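Long-range contacts in galactan 1,3-beta-galactosidase (Phanerochaete chrysosporium, PDB 7BYS), which probably releases galactose from the ends of beta-1,3-galactan chains, and carries a carbohydrate-binding module alongside its family 43 glycosidase domain: residues A[233-241]-A[384-393]; A[247-255]-A[290-299]. One frame throughout, in Å; residues are numbered along the deposited sequence. Where two conformers were deposited one is given.

How the contacts relate
Along the chain the segments come in the order 233-241, 247-255, 290-299 and 384-393, so that contact 1 encloses contact 2 in sequence. Their centres are about 25 Å apart. Contact 1 joins the glycosidase part to the calcium-binding carbohydrate-binding module, whereas contact 2 sets the hairpin of strands 242-249 and 252-259 against the hairpin 290-293/298-301. Segment 233-241 leads directly into strand 242-249, the first strand of a four-stranded antiparallel sheet. A probable hydrogen bond between S241 OG and Y255 OH, 2.7 Å, links segment 233-241 to segment 247-255. The sheet that contact 2 covers is therefore continuous in sequence with the turn that meets the module in contact 1.

Contact 1: A[233-241]-A[384-393]; sequences PSATRTWYS and PDSGGGNVVI
R237 and Y240 grip the two oxygens of a single carboxylate, that of D385. The salt bridge runs from R237 NH2 to D385 OD2, 3.0 Å and nearly straight (164° at the hydrogen); OD2 lies in the guanidinium plane, yet is met from above the carboxylate, the two planes being 78° apart. Y240 OH donates to D385 OD1, 2.9 Å, on its syn side, so the two bonds together restrain rotation of the carboxylate. One water links the backbones as well, accepting from R237 NE and donating to T236 O and S386 O.

Apolar contacts flank this polar cluster. With CG anti to the backbone N (chi1 -158°), the Y240 ring reaches P384, CE2 to CB 3.5 Å. I393 divides its branches between the two aromatic residues: CD1 lies 4.1 Å from Y240 CB, and CG2 lies 4.2 Å from W239 CE3. Farther along, A235 CB meets V391 CG2 at 4.1 Å.

R237 to Y240 all have positive phi and psi, a left-handed helical turn. Set against the loop leading into strand 392-402 and the first residues of that strand, it forms an interdomain contact between the family 43 beta-propeller and the beta-sandwich carbohydrate-binding module.

Contact 2: A[247-255]-A[290-299]; sequences LPLGSNAIY and WSVNVQAGTY
G250 and G297 bring two hairpin ends together, with their CA atoms 3.9 Å apart and no direct conventional hydrogen bond between the segments. G250 sits in the type II' turn from L249 to N252, while G297 and T298 both face N293 in a G1 beta bulge; each glycine has positive phi, and a CB on either would collide with the other turn. The closeness is marked by a CA-H...O contact from G250 CA to G297 O, 3.5 Å with 145° at the hydrogen. The same carbonyl oxygen accepts from two waters, one of which accepts from S251 N and the other from N252 ND2, so solvent bridges the two turns.

L249 is the main apolar probe. Its CG is anti to the backbone N (chi1 179°), which carries the branched end over the second hairpin: CD1 lies 3.8 Å from V292 CG2 and also rests on the CA of G297, while CD2 lies 4.2 Å from Y299 CB.

The first hairpin belongs to the four-stranded antiparallel sheet 242-249/252-259/269-276/283-284, a blade of the family 43 beta-propeller. The second, 290-293/298-301, packs against it and also pairs with the N-terminal segment through backbone bonding of W290 with I3.

N252 ND2 approaches the edge of the Y299 ring, 4.0 Å from CE1, the amide and ring planes being 73° apart. Both polar ends are anchored on or just beyond strand 269-276: N252 OD1 to F277 N, and Y299 OH to D276 OD2. Deeper in, I254 lies against W290 CH2 with both branches, CG2 closest at 3.9 Å and near the plane of the indole; CD1 also touches V292 CG2 at 4.1 Å. W290 NE1, on the five-membered ring, is hydrogen-bonded to W272 O, which would limit turning of the indole.

Contact 1: A[233-241]-A[384-393]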
ATOM      1  N   PRO A 233      -6.680  13.338   1.112  1.00 11.10           N
ATOM      2  CA  PRO A 233      -6.867  14.497   0.221  1.00 10.95           C
ATOM      3  C   PRO A 233      -6.866  14.050  -1.235  1.00 10.22           C
ATOM      4  O   PRO A 233      -5.966  13.338  -1.673  1.00 10.17           O
ATOM      5  CB  PRO A 233      -5.654  15.385   0.537  1.00 13.18           C
ATOM      6  CG  PRO A 233      -5.228  14.966   1.910  1.00 11.67           C
ATOM      7  CD  PRO A 233      -5.497  13.496   1.980  1.00 11.27           C
ATOM      8  N   SER A 234      -7.898  14.450  -1.985  1.00 10.79           N
ATOM      9  CA  SER A 234      -8.096  13.874  -3.313  1.00 10.56           C
ATOM     10  C   SER A 234      -6.907  14.120  -4.231  1.00 10.48           C
ATOM     11  O   SER A 234      -6.537  13.237  -5.014  1.00 11.30           O
ATOM     12  CB  SER A 234      -9.405  14.359  -3.945  0.67 14.63           C
ATOM     13  OG  SER A 234      -9.568  15.750  -3.813  0.67 18.76           O
ATOM     14  N   ALA A 235      -6.284  15.303  -4.149  1.00 12.30           N
ATOM     15  CA  ALA A 235      -5.197  15.608  -5.072  1.00 10.15           C
ATOM     16  C   ALA A 235      -4.027  14.644  -4.914  1.00  9.92           C
ATOM     17  O   ALA A 235      -3.277  14.415  -5.869  1.00 11.45           O
ATOM     18  CB  ALA A 235      -4.737  17.060  -4.900  1.00 14.03           C
ATOM     19  N   THR A 236      -3.861  14.058  -3.725  1.00  8.98           N
ATOM     20  CA  THR A 236      -2.720  13.176  -3.498  1.00 11.10           C
ATOM     21  C   THR A 236      -2.914  11.773  -4.056  1.00  9.61           C
ATOM     22  O   THR A 236      -1.961  10.992  -4.030  1.00  9.49           O
ATOM     23  CB  THR A 236      -2.375  13.038  -2.006  1.00 10.85           C
ATOM     24  OG1 THR A 236      -3.370  12.255  -1.341  1.00 10.06           O
ATOM     25  CG2 THR A 236      -2.234  14.396  -1.324  1.00  9.78           C
ATOM     26  N   ARG A 237      -4.118  11.428  -4.514  1.00  8.97           N
ATOM     27  CA  ARG A 237      -4.394  10.096  -5.051  1.00  9.98           C
ATOM     28  C   ARG A 237      -4.036   9.024  -4.021  1.00  9.08           C
ATOM     29  O   ARG A 237      -3.245   8.110  -4.271  1.00  8.88           O
ATOM     30  CB  ARG A 237      -3.683   9.879  -6.387  1.00 10.00           C
ATOM     31  CG  ARG A 237      -3.894  11.031  -7.368  1.00  9.94           C
ATOM     32  CD  ARG A 237      -3.108  10.853  -8.658  1.00 11.43           C
ATOM     33  NE  ARG A 237      -1.673  10.859  -8.398  1.00 11.30           N
ATOM     34  CZ  ARG A 237      -0.749  10.471  -9.269  1.00 12.61           C
ATOM     35  NH1 ARG A 237      -1.095  10.033 -10.478  1.00 14.90           N
ATOM     36  NH2 ARG A 237       0.534  10.488  -8.917  1.00 11.47           N
ATOM     37  N   THR A 238      -4.648   9.166  -2.840  1.00  8.72           N
ATOM     38  CA  THR A 238      -4.394   8.289  -1.697  1.00  8.85           C
ATOM     39  C   THR A 238      -2.919   8.296  -1.321  1.00  8.56           C
ATOM     40  O   THR A 238      -2.326   7.258  -1.015  1.00  9.50           O
ATOM     41  CB  THR A 238      -4.934   6.867  -1.895  1.00  7.56           C
ATOM     42  OG1 THR A 238      -6.158   6.919  -2.635  1.00  8.66           O
ATOM     43  CG2 THR A 238      -5.252   6.228  -0.547  1.00 10.64           C
ATOM     44  N   TRP A 239      -2.321   9.489  -1.316  1.00  9.00           N
ATOM     45  CA  TRP A 239      -0.890   9.610  -1.040  1.00  8.87           C
ATOM     46  C   TRP A 239      -0.091   8.680  -1.951  1.00  8.93           C
ATOM     47  O   TRP A 239       0.861   8.016  -1.530  1.00 10.41           O
ATOM     48  CB  TRP A 239      -0.586   9.374   0.446  1.00  8.67           C
ATOM     49  CG  TRP A 239      -1.212  10.419   1.331  1.00 10.33           C
ATOM     50  CD1 TRP A 239      -2.299  10.264   2.139  1.00 10.99           C
ATOM     51  CD2 TRP A 239      -0.815  11.792   1.448  1.00  9.91           C
ATOM     52  NE1 TRP A 239      -2.586  11.447   2.772  1.00 11.01           N
ATOM     53  CE2 TRP A 239      -1.683  12.399   2.377  1.00 10.60           C
ATOM     54  CE3 TRP A 239       0.215  12.556   0.886  1.00 11.35           C
ATOM     55  CZ2 TRP A 239      -1.575  13.745   2.742  1.00 11.79           C
ATOM     56  CZ3 TRP A 239       0.331  13.894   1.258  1.00 12.24           C
ATOM     57  CH2 TRP A 239      -0.557  14.470   2.179  1.00 13.26           C
ATOM     58  N   TYR A 240      -0.499   8.640  -3.221  1.00  7.35           N
ATOM     59  CA  TYR A 240       0.050   7.742  -4.242  1.00  7.64           C
ATOM     60  C   TYR A 240       0.052   6.278  -3.776  1.00  8.15           C
ATOM     61  O   TYR A 240       1.091   5.678  -3.473  1.00  8.49           O
ATOM     62  CB  TYR A 240       1.433   8.206  -4.714  1.00  8.80           C
ATOM     63  CG  TYR A 240       1.836   7.686  -6.076  1.00  8.64           C
ATOM     64  CD1 TYR A 240       1.466   6.417  -6.529  1.00 11.71           C
ATOM     65  CD2 TYR A 240       2.600   8.480  -6.920  1.00 10.11           C
ATOM     66  CE1 TYR A 240       1.853   5.962  -7.802  1.00  9.86           C
ATOM     67  CE2 TYR A 240       2.973   8.050  -8.157  1.00 11.19           C
ATOM     68  CZ  TYR A 240       2.617   6.807  -8.597  1.00  9.25           C
ATOM     69  OH  TYR A 240       3.016   6.434  -9.848  1.00 11.57           O
ATOM     70  N   SER A 241      -1.149   5.702  -3.751  1.00  7.97           N
ATOM     71  CA  SER A 241      -1.285   4.302  -3.367  1.00  8.25           C
ATOM     72  C   SER A 241      -2.648   3.796  -3.805  1.00  7.54           C
ATOM     73  O   SER A 241      -3.498   4.552  -4.290  1.00  8.51           O
ATOM     74  CB  SER A 241      -1.057   4.110  -1.862  1.00 12.64           C
ATOM     75  OG  SER A 241      -2.189   4.528  -1.118  1.00  9.60           O
ATOM     76  N   PRO A 384       8.431   9.724  -7.300  1.00  9.32           N
ATOM     77  CA  PRO A 384       7.298   9.399  -8.173  1.00 10.81           C
ATOM     78  C   PRO A 384       6.610  10.655  -8.688  1.00 10.58           C
ATOM     79  O   PRO A 384       6.687  11.737  -8.090  1.00 10.63           O
ATOM     80  CB  PRO A 384       6.356   8.605  -7.253  1.00 13.14           C
ATOM     81  CG  PRO A 384       7.243   8.045  -6.174  1.00 12.22           C
ATOM     82  CD  PRO A 384       8.340   9.078  -5.977  1.00 10.75           C
ATOM     83  N   ASP A 385       5.907  10.500  -9.816  1.00  9.41           N
ATOM     84  CA  ASP A 385       4.981  11.540 -10.244  1.00  9.63           C
ATOM     85  C   ASP A 385       4.021  11.838  -9.099  1.00  9.30           C
ATOM     86  O   ASP A 385       3.511  10.922  -8.453  1.00 10.81           O
ATOM     87  CB  ASP A 385       4.203  11.076 -11.478  1.00 11.81           C
ATOM     88  CG  ASP A 385       3.505   9.736 -11.279  1.00 12.67           C
ATOM     89  OD1 ASP A 385       4.194   8.711 -11.123  1.00 13.26           O
ATOM     90  OD2 ASP A 385       2.253   9.714 -11.289  1.00 13.75           O
ATOM     91  N   SER A 386       3.809  13.108  -8.805  1.00  9.09           N
ATOM     92  CA  SER A 386       2.989  13.456  -7.654  1.00 10.24           C
ATOM     93  C   SER A 386       1.539  13.774  -7.998  1.00  9.37           C
ATOM     94  O   SER A 386       0.720  13.905  -7.084  1.00 12.00           O
ATOM     95  CB  SER A 386       3.634  14.600  -6.870  1.00 10.16           C
ATOM     96  OG  SER A 386       3.496  15.802  -7.610  1.00 10.08           O
ATOM     97  N   GLY A 387       1.196  13.875  -9.282  1.00 10.67           N
ATOM     98  CA  GLY A 387      -0.144  14.200  -9.727  1.00 11.00           C
ATOM     99  C   GLY A 387      -0.251  15.565 -10.373  1.00 14.89           C
ATOM    100  O   GLY A 387      -1.209  15.815 -11.120  1.00 17.38           O
ATOM    101  N   GLY A 388       0.697  16.450 -10.102  1.00 12.95           N
ATOM    102  CA  GLY A 388       0.702  17.774 -10.688  1.00 13.34           C
ATOM    103  C   GLY A 388       1.832  18.583 -10.083  1.00 14.17           C
ATOM    104  O   GLY A 388       2.353  18.262  -9.010  1.00 13.36           O
ATOM    105  N   GLY A 389       2.210  19.642 -10.798  1.00 14.34           N
ATOM    106  CA  GLY A 389       3.255  20.524 -10.320  1.00 14.77           C
ATOM    107  C   GLY A 389       2.911  21.269  -9.047  1.00 12.49           C
ATOM    108  O   GLY A 389       3.810  21.830  -8.413  1.00 15.12           O
ATOM    109  N   ASN A 390       1.635  21.273  -8.654  1.00 11.80           N
ATOM    110  CA  ASN A 390       1.193  21.910  -7.420  1.00 11.15           C
ATOM    111  C   ASN A 390       0.713  20.903  -6.378  1.00 10.58           C
ATOM    112  O   ASN A 390       0.029  21.286  -5.433  1.00 11.82           O
ATOM    113  CB  ASN A 390       0.098  22.936  -7.727  1.00 13.68           C
ATOM    114  CG  ASN A 390      -0.070  23.975  -6.631  1.00 12.86           C
ATOM    115  OD1 ASN A 390       0.899  24.408  -6.010  1.00 13.42           O
ATOM    116  ND2 ASN A 390      -1.315  24.382  -6.396  1.00 15.33           N
ATOM    117  N   VAL A 391       1.064  19.628  -6.529  1.00  9.68           N
ATOM    118  CA  VAL A 391       0.653  18.574  -5.605  1.00 10.21           C
ATOM    119  C   VAL A 391       1.913  17.989  -4.985  1.00  8.84           C
ATOM    120  O   VAL A 391       2.784  17.486  -5.704  1.00 10.24           O
ATOM    121  CB  VAL A 391      -0.138  17.475  -6.329  1.00 11.12           C
ATOM    122  CG1 VAL A 391      -0.561  16.393  -5.345  1.00 13.67           C
ATOM    123  CG2 VAL A 391      -1.342  18.072  -7.057  1.00 13.94           C
ATOM    124  N   VAL A 392       1.989  18.008  -3.658  1.00  8.48           N
ATOM    125  CA  VAL A 392       3.170  17.564  -2.921  1.00  9.14           C
ATOM    126  C   VAL A 392       2.871  16.217  -2.273  1.00  9.96           C
ATOM    127  O   VAL A 392       1.803  16.028  -1.669  1.00 10.88           O
ATOM    128  CB  VAL A 392       3.587  18.615  -1.878  1.00  8.67           C
ATOM    129  CG1 VAL A 392       4.660  18.056  -0.921  1.00  8.78           C
ATOM    130  CG2 VAL A 392       4.079  19.865  -2.599  1.00 11.65           C
ATOM    131  N   ILE A 393       3.792  15.267  -2.432  1.00  8.59           N
ATOM    132  CA  ILE A 393       3.826  14.052  -1.632  1.00  8.53           C
ATOM    133  C   ILE A 393       5.222  13.921  -1.041  1.00 10.25           C
ATOM    134  O   ILE A 393       6.107  14.716  -1.341  1.00  9.67           O
ATOM    135  CB  ILE A 393       3.418  12.794  -2.427  1.00 10.91           C
ATOM    136  CG1 ILE A 393       4.401  12.532  -3.571  1.00 10.70           C
ATOM    137  CG2 ILE A 393       1.959  12.899  -2.928  1.00 10.30           C
ATOM    138  CD1 ILE A 393       4.213  11.184  -4.276  1.00 13.45           C
TER
HETATM  139  O   HOH W   1       0.018  11.404  -6.014  1.00 12.66           O
HETATM  140  O   HOH W   2       0.710   7.720 -12.095  1.00 17.95           O

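Contact 2: A[247-255]-A[290-299]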
ATOM      1  N   LEU A 247      -6.719  -3.501   8.067  1.00  8.07           N
ATOM      2  CA  LEU A 247      -6.581  -4.359   9.242  1.00  8.83           C
ATOM      3  C   LEU A 247      -7.166  -3.664  10.460  1.00  8.49           C
ATOM      4  O   LEU A 247      -6.836  -2.502  10.711  1.00 10.49           O
ATOM      5  CB  LEU A 247      -5.102  -4.642   9.488  1.00  8.77           C
ATOM      6  CG  LEU A 247      -4.854  -5.684  10.576  1.00  7.62           C
ATOM      7  CD1 LEU A 247      -5.171  -7.077  10.075  1.00 10.56           C
ATOM      8  CD2 LEU A 247      -3.401  -5.612  11.056  1.00 11.88           C
ATOM      9  N   PRO A 248      -8.015  -4.309  11.259  1.00  9.16           N
ATOM     10  CA  PRO A 248      -8.480  -3.655  12.490  1.00  9.95           C
ATOM     11  C   PRO A 248      -7.327  -3.416  13.456  1.00 10.25           C
ATOM     12  O   PRO A 248      -6.371  -4.187  13.518  1.00 12.42           O
ATOM     13  CB  PRO A 248      -9.501  -4.645  13.069  1.00 12.72           C
ATOM     14  CG  PRO A 248      -9.305  -5.908  12.348  1.00 12.56           C
ATOM     15  CD  PRO A 248      -8.623  -5.631  11.042  1.00 10.43           C
ATOM     16  N   LEU A 249      -7.410  -2.306  14.192  1.00 10.58           N
ATOM     17  CA  LEU A 249      -6.363  -1.939  15.155  1.00  9.85           C
ATOM     18  C   LEU A 249      -7.051  -1.158  16.278  1.00 12.60           C
ATOM     19  O   LEU A 249      -7.213   0.058  16.184  1.00 12.61           O
ATOM     20  CB  LEU A 249      -5.261  -1.109  14.506  1.00 10.29           C
ATOM     21  CG  LEU A 249      -4.137  -0.659  15.451  1.00 12.22           C
ATOM     22  CD1 LEU A 249      -3.217  -1.810  15.760  1.00 11.78           C
ATOM     23  CD2 LEU A 249      -3.354   0.511  14.876  1.00 13.29           C
ATOM     24  N   GLY A 250      -7.484  -1.877  17.320  1.00 13.38           N
ATOM     25  CA  GLY A 250      -8.174  -1.209  18.416  1.00 14.57           C
ATOM     26  C   GLY A 250      -9.439  -0.552  17.911  1.00 14.60           C
ATOM     27  O   GLY A 250     -10.215  -1.149  17.158  1.00 17.65           O
ATOM     28  N   SER A 251      -9.654   0.700  18.301  1.00 13.43           N
ATOM     29  CA  SER A 251     -10.808   1.438  17.809  1.00 15.57           C
ATOM     30  C   SER A 251     -10.565   2.063  16.445  1.00 17.64           C
ATOM     31  O   SER A 251     -11.421   2.802  15.953  1.00 17.95           O
ATOM     32  CB  SER A 251     -11.240   2.508  18.811  0.68 19.96           C
ATOM     33  OG  SER A 251     -10.161   3.356  19.134  0.68 21.83           O
ATOM     34  N   ASN A 252      -9.425   1.772  15.822  1.00 15.24           N
ATOM     35  CA  ASN A 252      -9.117   2.275  14.491  1.00 12.15           C
ATOM     36  C   ASN A 252      -8.752   1.118  13.562  1.00 11.66           C
ATOM     37  O   ASN A 252      -9.257   0.004  13.718  1.00 12.15           O
ATOM     38  CB  ASN A 252      -8.024   3.345  14.578  1.00 13.41           C
ATOM     39  CG  ASN A 252      -8.413   4.499  15.504  1.00 13.37           C
ATOM     40  OD1 ASN A 252      -9.303   5.287  15.192  1.00 15.08           O
ATOM     41  ND2 ASN A 252      -7.753   4.581  16.658  1.00 17.65           N
ATOM     42  N   ALA A 253      -7.893   1.377  12.586  1.00  9.40           N
ATOM     43  CA  ALA A 253      -7.488   0.359  11.632  1.00  8.78           C
ATOM     44  C   ALA A 253      -6.175   0.811  11.012  1.00  9.53           C
ATOM     45  O   ALA A 253      -5.698   1.923  11.255  1.00  9.68           O
ATOM     46  CB  ALA A 253      -8.564   0.168  10.554  1.00 10.02           C
ATOM     47  N   ILE A 254      -5.590  -0.071  10.203  1.00  8.92           N
ATOM     48  CA  ILE A 254      -4.421   0.261   9.400  1.00  9.45           C
ATOM     49  C   ILE A 254      -4.819   0.149   7.937  1.00  8.31           C
ATOM     50  O   ILE A 254      -5.301  -0.905   7.494  1.00  8.88           O
ATOM     51  CB  ILE A 254      -3.245  -0.672   9.689  1.00  8.65           C
ATOM     52  CG1 ILE A 254      -2.876  -0.601  11.170  1.00  9.80           C
ATOM     53  CG2 ILE A 254      -2.060  -0.297   8.793  1.00  8.88           C
ATOM     54  CD1 ILE A 254      -1.831  -1.594  11.570  1.00 11.62           C
ATOM     55  N   TYR A 255      -4.612   1.231   7.192  1.00  6.62           N
ATOM     56  CA  TYR A 255      -4.701   1.199   5.744  1.00  8.46           C
ATOM     57  C   TYR A 255      -3.410   0.605   5.199  1.00  7.99           C
ATOM     58  O   TYR A 255      -2.321   1.148   5.440  1.00  8.56           O
ATOM     59  CB  TYR A 255      -4.871   2.622   5.221  1.00  8.44           C
ATOM     60  CG  TYR A 255      -4.689   2.721   3.731  1.00  6.63           C
ATOM     61  CD1 TYR A 255      -5.738   2.425   2.877  1.00  7.56           C
ATOM     62  CD2 TYR A 255      -3.467   3.100   3.170  1.00  8.26           C
ATOM     63  CE1 TYR A 255      -5.600   2.500   1.505  1.00  7.12           C
ATOM     64  CE2 TYR A 255      -3.304   3.164   1.789  1.00  8.66           C
ATOM     65  CZ  TYR A 255      -4.376   2.866   0.963  1.00  6.97           C
ATOM     66  OH  TYR A 255      -4.237   2.930  -0.405  1.00  8.76           O
ATOM     67  N   TRP A 290       5.732   6.093  11.692  1.00  9.83           N
ATOM     68  CA  TRP A 290       4.859   5.821  12.822  1.00 10.96           C
ATOM     69  C   TRP A 290       5.161   4.443  13.378  1.00 10.99           C
ATOM     70  O   TRP A 290       5.777   3.604  12.723  1.00 12.01           O
ATOM     71  CB  TRP A 290       3.362   5.979  12.483  1.00  8.11           C
ATOM     72  CG  TRP A 290       2.852   5.113  11.374  1.00  9.21           C
ATOM     73  CD1 TRP A 290       3.049   5.295  10.036  1.00  9.83           C
ATOM     74  CD2 TRP A 290       1.998   3.970  11.506  1.00  8.71           C
ATOM     75  NE1 TRP A 290       2.393   4.316   9.326  1.00  8.99           N
ATOM     76  CE2 TRP A 290       1.736   3.490  10.205  1.00  9.61           C
ATOM     77  CE3 TRP A 290       1.451   3.290  12.594  1.00  9.47           C
ATOM     78  CZ2 TRP A 290       0.943   2.366   9.968  1.00 11.14           C
ATOM     79  CZ3 TRP A 290       0.664   2.168  12.359  1.00 11.53           C
ATOM     80  CH2 TRP A 290       0.409   1.724  11.062  1.00  9.74           C
ATOM     81  N   SER A 291       4.725   4.221  14.615  1.00 12.43           N
ATOM     82  CA  SER A 291       4.926   2.953  15.300  1.00 12.77           C
ATOM     83  C   SER A 291       3.572   2.348  15.631  1.00 11.70           C
ATOM     84  O   SER A 291       2.584   3.062  15.816  1.00 10.60           O
ATOM     85  CB  SER A 291       5.719   3.152  16.592  0.41 16.08           C
ATOM     86  OG  SER A 291       7.031   3.591  16.301  0.41 16.19           O
ATOM     87  N   VAL A 292       3.533   1.025  15.711  1.00 12.45           N
ATOM     88  CA  VAL A 292       2.296   0.299  15.952  1.00 13.80           C
ATOM     89  C   VAL A 292       2.496  -0.620  17.147  1.00 12.90           C
ATOM     90  O   VAL A 292       3.579  -1.185  17.336  1.00 13.75           O
ATOM     91  CB  VAL A 292       1.837  -0.485  14.696  1.00 11.66           C
ATOM     92  CG1 VAL A 292       2.796  -1.631  14.363  1.00 11.79           C
ATOM     93  CG2 VAL A 292       0.422  -1.001  14.884  1.00 14.36           C
ATOM     94  N   ASN A 293       1.459  -0.750  17.963  1.00 13.88           N
ATOM     95  CA  ASN A 293       1.427  -1.714  19.062  1.00 14.62           C
ATOM     96  C   ASN A 293       0.186  -2.550  18.790  1.00 12.21           C
ATOM     97  O   ASN A 293      -0.921  -2.182  19.189  1.00 14.17           O
ATOM     98  CB  ASN A 293       1.356  -1.052  20.435  1.00 15.57           C
ATOM     99  CG  ASN A 293       1.420  -2.071  21.582  1.00 19.41           C
ATOM    100  OD1 ASN A 293       1.113  -3.257  21.405  1.00 15.64           O
ATOM    101  ND2 ASN A 293       1.805  -1.603  22.767  1.00 20.49           N
ATOM    102  N   VAL A 294       0.374  -3.661  18.074  1.00 13.08           N
ATOM    103  CA  VAL A 294      -0.780  -4.434  17.637  1.00 14.11           C
ATOM    104  C   VAL A 294      -1.485  -5.097  18.819  1.00 15.83           C
ATOM    105  O   VAL A 294      -2.703  -5.301  18.782  1.00 21.43           O
ATOM    106  CB  VAL A 294      -0.389  -5.417  16.514  1.00 18.56           C
ATOM    107  CG1 VAL A 294       0.453  -6.566  17.051  1.00 17.59           C
ATOM    108  CG2 VAL A 294      -1.630  -5.909  15.781  1.00 22.40           C
ATOM    109  N   GLN A 295      -0.751  -5.407  19.889  1.00 15.98           N
ATOM    110  CA  GLN A 295      -1.374  -6.002  21.071  1.00 18.45           C
ATOM    111  C   GLN A 295      -2.234  -4.991  21.824  1.00 18.79           C
ATOM    112  O   GLN A 295      -3.293  -5.346  22.363  1.00 18.03           O
ATOM    113  CB  GLN A 295      -0.301  -6.587  21.993  1.00 20.94           C
ATOM    114  CG  GLN A 295       0.512  -7.721  21.374  1.00 23.33           C
ATOM    115  CD  GLN A 295       1.763  -7.229  20.660  1.00 35.86           C
ATOM    116  OE1 GLN A 295       1.965  -6.025  20.483  1.00 32.04           O
ATOM    117  NE2 GLN A 295       2.613  -8.166  20.245  1.00 37.70           N
ATOM    118  N   ALA A 296      -1.787  -3.734  21.893  1.00 13.87           N
ATOM    119  CA  ALA A 296      -2.571  -2.681  22.526  1.00 13.88           C
ATOM    120  C   ALA A 296      -3.663  -2.144  21.617  1.00 14.02           C
ATOM    121  O   ALA A 296      -4.613  -1.525  22.110  1.00 16.14           O
ATOM    122  CB  ALA A 296      -1.674  -1.519  22.960  1.00 13.10           C
ATOM    123  N   GLY A 297      -3.549  -2.357  20.308  1.00 11.97           N
ATOM    124  CA  GLY A 297      -4.468  -1.755  19.360  1.00 14.01           C
ATOM    125  C   GLY A 297      -4.236  -0.272  19.166  1.00 10.58           C
ATOM    126  O   GLY A 297      -5.200   0.485  18.995  1.00 14.83           O
ATOM    127  N   THR A 298      -2.977   0.169  19.219  1.00 12.62           N
ATOM    128  CA  THR A 298      -2.643   1.583  19.207  1.00 13.98           C
ATOM    129  C   THR A 298      -1.568   1.862  18.169  1.00 13.51           C
ATOM    130  O   THR A 298      -0.884   0.963  17.679  1.00 11.71           O
ATOM    131  CB  THR A 298      -2.162   2.066  20.587  1.00 14.96           C
ATOM    132  OG1 THR A 298      -0.956   1.378  20.946  1.00 17.25           O
ATOM    133  CG2 THR A 298      -3.241   1.829  21.642  1.00 15.87           C
ATOM    134  N   TYR A 299      -1.443   3.134  17.827  1.00 14.22           N
ATOM    135  CA  TYR A 299      -0.372   3.606  16.970  1.00 14.06           C
ATOM    136  C   TYR A 299       0.151   4.907  17.553  1.00 14.27           C
ATOM    137  O   TYR A 299      -0.546   5.595  18.306  1.00 15.33           O
ATOM    138  CB  TYR A 299      -0.840   3.810  15.517  1.00 12.52           C
ATOM    139  CG  TYR A 299      -1.860   4.918  15.338  1.00 12.05           C
ATOM    140  CD1 TYR A 299      -3.228   4.670  15.451  1.00 11.16           C
ATOM    141  CD2 TYR A 299      -1.452   6.217  15.062  1.00 12.53           C
ATOM    142  CE1 TYR A 299      -4.156   5.687  15.287  1.00 14.15           C
ATOM    143  CE2 TYR A 299      -2.368   7.236  14.899  1.00 13.26           C
ATOM    144  CZ  TYR A 299      -3.718   6.967  15.013  1.00 13.27           C
ATOM    145  OH  TYR A 299      -4.631   7.991  14.845  1.00 19.19           O
TER
HETATM  146  O   HOH W   3      -7.536   1.739  20.013  1.00 22.12           O
HETATM  147  O   HOH W   4      -5.652   2.677  17.046  1.00 20.99           O